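Local coordinates for DltD domain-containing protein (PDB 7D78) that probably acts as a polyketide thioesterase of the alpha/beta hydrolase fold, closing polyketide chains into medium-ring lactones, at residues 52-57 / 129-134. Sequence-based numbering, arbitrary orientation.
Sequences PAIIMT and TLWGMS
With Trp131 carrying its CG anti to the backbone N (chi1 -174°) and Met56 bending back at its thioether (chi3 71°), indole and methyl group meet on one face of a parallel strand pair. The Met56 methyl CE settles over the six-membered ring, 11° off the normal through its centroid, in a CH-pi contact whose nearest ring atom is Trp131 CZ3, 3.5 Å from CE. The sulfur stands farther above the same ring, 4.8 Å from SD to the centroid, a Met-aromatic contact at longer range, while CB and CG of Met56 pass over the same face, near Trp131 CE3. Ile54 reaches Trp131 from the preceding position on this face, its CG2 lying 3.6 Å from Trp131 CB. Phe75 of helix 68-77 packs edge-to-face with the indole, and Leu68 and Ile71 of that helix cover Met56. Replacing Trp131 by an alanine would probably open a gap beneath the Met56 methyl and leave CE without the aromatic face it rests on.

Strands 51-57 and 127-133 are central neighbours in the alpha/beta hydrolase sheet, and the second leads into what appears to be the nucleophile elbow, where Ser134, hydrogen-bonded to His296, is probably the nucleophile. The backbones alternate as parallel strands do: Ala53, Ile55 and Thr57 exchange backbone bonds with Thr129, Trp131 and Met133, and Ile55 N gives a nearly straight bond to Thr129 O (2.9 Å). Thr57 spans the last step, its N donating to Trp131 O and its O receiving Met133 N at 3.2 Å. Trp131 O also accepts a hydrogen bond from a water that is bonded to Thr57 OG1; that hydroxyl also bonds to Tyr85 OH. On the reverse face Ile55 and Leu130 lie side by side, Ile55 CB to Leu130 CD2 3.8 Å.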
ATOM      1  N   PRO A  52      25.063  19.127  -5.719  1.00 21.87           N
ATOM      2  CA  PRO A  52      24.038  18.077  -5.747  1.00 21.35           C
ATOM      3  C   PRO A  52      23.903  17.394  -4.394  1.00 21.25           C
ATOM      4  O   PRO A  52      24.744  17.524  -3.500  1.00 21.75           O
ATOM      5  CB  PRO A  52      24.551  17.098  -6.806  1.00 20.73           C
ATOM      6  CG  PRO A  52      26.053  17.324  -6.827  1.00 27.79           C
ATOM      7  CD  PRO A  52      26.243  18.783  -6.538  1.00 22.58           C
ATOM      8  N   ALA A  53      22.805  16.656  -4.243  1.00 22.18           N
ATOM      9  CA  ALA A  53      22.547  15.936  -3.001  1.00 20.23           C
ATOM     10  C   ALA A  53      22.111  14.510  -3.301  1.00 19.48           C
ATOM     11  O   ALA A  53      21.313  14.274  -4.211  1.00 22.35           O
ATOM     12  CB  ALA A  53      21.474  16.648  -2.159  1.00 18.08           C
ATOM     13  N   ILE A  54      22.629  13.564  -2.520  1.00 20.98           N
ATOM     14  CA  ILE A  54      22.253  12.157  -2.611  1.00 21.04           C
ATOM     15  C   ILE A  54      21.589  11.781  -1.297  1.00 20.33           C
ATOM     16  O   ILE A  54      22.201  11.917  -0.234  1.00 18.19           O
ATOM     17  CB  ILE A  54      23.467  11.252  -2.878  1.00 21.60           C
ATOM     18  CG1 ILE A  54      24.196  11.668  -4.162  1.00 18.98           C
ATOM     19  CG2 ILE A  54      23.041   9.795  -2.904  1.00 22.11           C
ATOM     20  CD1 ILE A  54      25.566  11.012  -4.298  1.00 23.60           C
ATOM     21  N   ILE A  55      20.342  11.315  -1.363  1.00 19.97           N
ATOM     22  CA  ILE A  55      19.605  10.862  -0.184  1.00 20.07           C
ATOM     23  C   ILE A  55      19.656   9.341  -0.161  1.00 20.63           C
ATOM     24  O   ILE A  55      19.177   8.691  -1.098  1.00 21.00           O
ATOM     25  CB  ILE A  55      18.151  11.363  -0.197  1.00 16.43           C
ATOM     26  CG1 ILE A  55      18.095  12.886  -0.057  1.00 15.83           C
ATOM     27  CG2 ILE A  55      17.335  10.689   0.933  1.00 16.66           C
ATOM     28  CD1 ILE A  55      16.794  13.503  -0.630  1.00 17.48           C
ATOM     29  N   MET A  56      20.238   8.772   0.897  1.00 19.59           N
ATOM     30  CA  MET A  56      20.503   7.339   0.992  1.00 22.01           C
ATOM     31  C   MET A  56      19.524   6.692   1.968  1.00 20.28           C
ATOM     32  O   MET A  56      19.481   7.067   3.144  1.00 17.73           O
ATOM     33  CB  MET A  56      21.943   7.078   1.453  1.00 18.91           C
ATOM     34  CG  MET A  56      23.018   7.644   0.519  1.00 20.17           C
ATOM     35  SD  MET A  56      24.683   7.468   1.206  1.00 23.39           S
ATOM     36  CE  MET A  56      24.924   5.697   1.086  1.00 22.13           C
ATOM     37  N   THR A  57      18.776   5.693   1.488  1.00 20.16           N
ATOM     38  CA  THR A  57      17.836   4.948   2.326  1.00 18.68           C
ATOM     39  C   THR A  57      18.442   3.604   2.711  1.00 19.28           C
ATOM     40  O   THR A  57      18.798   2.820   1.817  1.00 18.09           O
ATOM     41  CB  THR A  57      16.510   4.731   1.593  1.00 15.33           C
ATOM     42  OG1 THR A  57      15.866   5.995   1.352  1.00 15.06           O
ATOM     43  CG2 THR A  57      15.571   3.872   2.445  1.00 18.94           C
ATOM     44  N   THR A 129      19.385  13.165  -6.116  1.00 17.62           N
ATOM     45  CA  THR A 129      19.477  11.743  -6.449  1.00 18.32           C
ATOM     46  C   THR A 129      18.999  10.920  -5.260  1.00 20.44           C
ATOM     47  O   THR A 129      19.286  11.264  -4.107  1.00 18.97           O
ATOM     48  CB  THR A 129      20.928  11.343  -6.819  1.00 21.59           C
ATOM     49  OG1 THR A 129      21.263  11.890  -8.102  1.00 24.90           O
ATOM     50  CG2 THR A 129      21.120   9.796  -6.862  1.00 18.80           C
ATOM     51  N   LEU A 130      18.236   9.855  -5.537  1.00 20.38           N
ATOM     52  CA  LEU A 130      17.848   8.888  -4.515  1.00 18.96           C
ATOM     53  C   LEU A 130      18.691   7.627  -4.652  1.00 22.61           C
ATOM     54  O   LEU A 130      18.843   7.081  -5.756  1.00 20.20           O
ATOM     55  CB  LEU A 130      16.362   8.527  -4.592  1.00 20.15           C
ATOM     56  CG  LEU A 130      15.346   9.619  -4.224  1.00 19.61           C
ATOM     57  CD1 LEU A 130      13.958   9.027  -4.060  1.00 20.97           C
ATOM     58  CD2 LEU A 130      15.765  10.428  -2.978  1.00 19.21           C
ATOM     59  N   TRP A 131      19.221   7.172  -3.519  1.00 21.81           N
ATOM     60  CA  TRP A 131      20.140   6.047  -3.417  1.00 20.22           C
ATOM     61  C   TRP A 131      19.585   5.119  -2.350  1.00 18.23           C
ATOM     62  O   TRP A 131      19.159   5.581  -1.289  1.00 19.00           O
ATOM     63  CB  TRP A 131      21.542   6.558  -3.037  1.00 20.92           C
ATOM     64  CG  TRP A 131      22.677   5.560  -3.011  1.00 20.85           C
ATOM     65  CD1 TRP A 131      23.695   5.460  -3.921  1.00 26.29           C
ATOM     66  CD2 TRP A 131      22.946   4.577  -2.000  1.00 20.52           C
ATOM     67  NE1 TRP A 131      24.567   4.466  -3.550  1.00 23.51           N
ATOM     68  CE2 TRP A 131      24.131   3.908  -2.375  1.00 23.65           C
ATOM     69  CE3 TRP A 131      22.293   4.188  -0.821  1.00 19.33           C
ATOM     70  CZ2 TRP A 131      24.677   2.865  -1.615  1.00 23.85           C
ATOM     71  CZ3 TRP A 131      22.843   3.146  -0.061  1.00 21.06           C
ATOM     72  CH2 TRP A 131      24.022   2.505  -0.463  1.00 24.67           C
ATOM     73  N   GLY A 132      19.567   3.828  -2.623  1.00 17.85           N
ATOM     74  CA  GLY A 132      19.027   2.888  -1.655  1.00 18.33           C
ATOM     75  C   GLY A 132      19.737   1.561  -1.726  1.00 21.10           C
ATOM     76  O   GLY A 132      20.115   1.096  -2.807  1.00 21.68           O
ATOM     77  N   MET A 133      19.906   0.932  -0.564  1.00 19.68           N
ATOM     78  CA  MET A 133      20.507  -0.388  -0.479  1.00 20.86           C
ATOM     79  C   MET A 133      19.473  -1.415  -0.045  1.00 20.33           C
ATOM     80  O   MET A 133      18.722  -1.181   0.908  1.00 21.15           O
ATOM     81  CB  MET A 133      21.678  -0.411   0.500  1.00 24.39           C
ATOM     82  CG  MET A 133      22.319  -1.793   0.600  1.00 27.09           C
ATOM     83  SD  MET A 133      24.026  -1.632   1.100  1.00 38.52           S
ATOM     84  CE  MET A 133      24.494  -3.361   1.261  1.00 38.75           C
ATOM     85  N   SER A 134      19.450  -2.554  -0.737  1.00 20.50           N
ATOM     86  CA  SER A 134      18.625  -3.701  -0.349  1.00 22.04           C
ATOM     87  C   SER A 134      17.168  -3.251  -0.422  1.00 22.60           C
ATOM     88  O   SER A 134      16.785  -2.633  -1.430  1.00 21.85           O
ATOM     89  CB  SER A 134      19.095  -4.213   1.011  1.00 25.13           C
ATOM     90  OG  SER A 134      18.357  -5.356   1.410  1.00 23.68           O
TER
HETATM   91  O   HOH W   1      22.686  14.214  -7.411  1.00 26.22           O
HETATM   92  O   HOH W   2      16.787   7.114  -0.949  1.00 20.06           O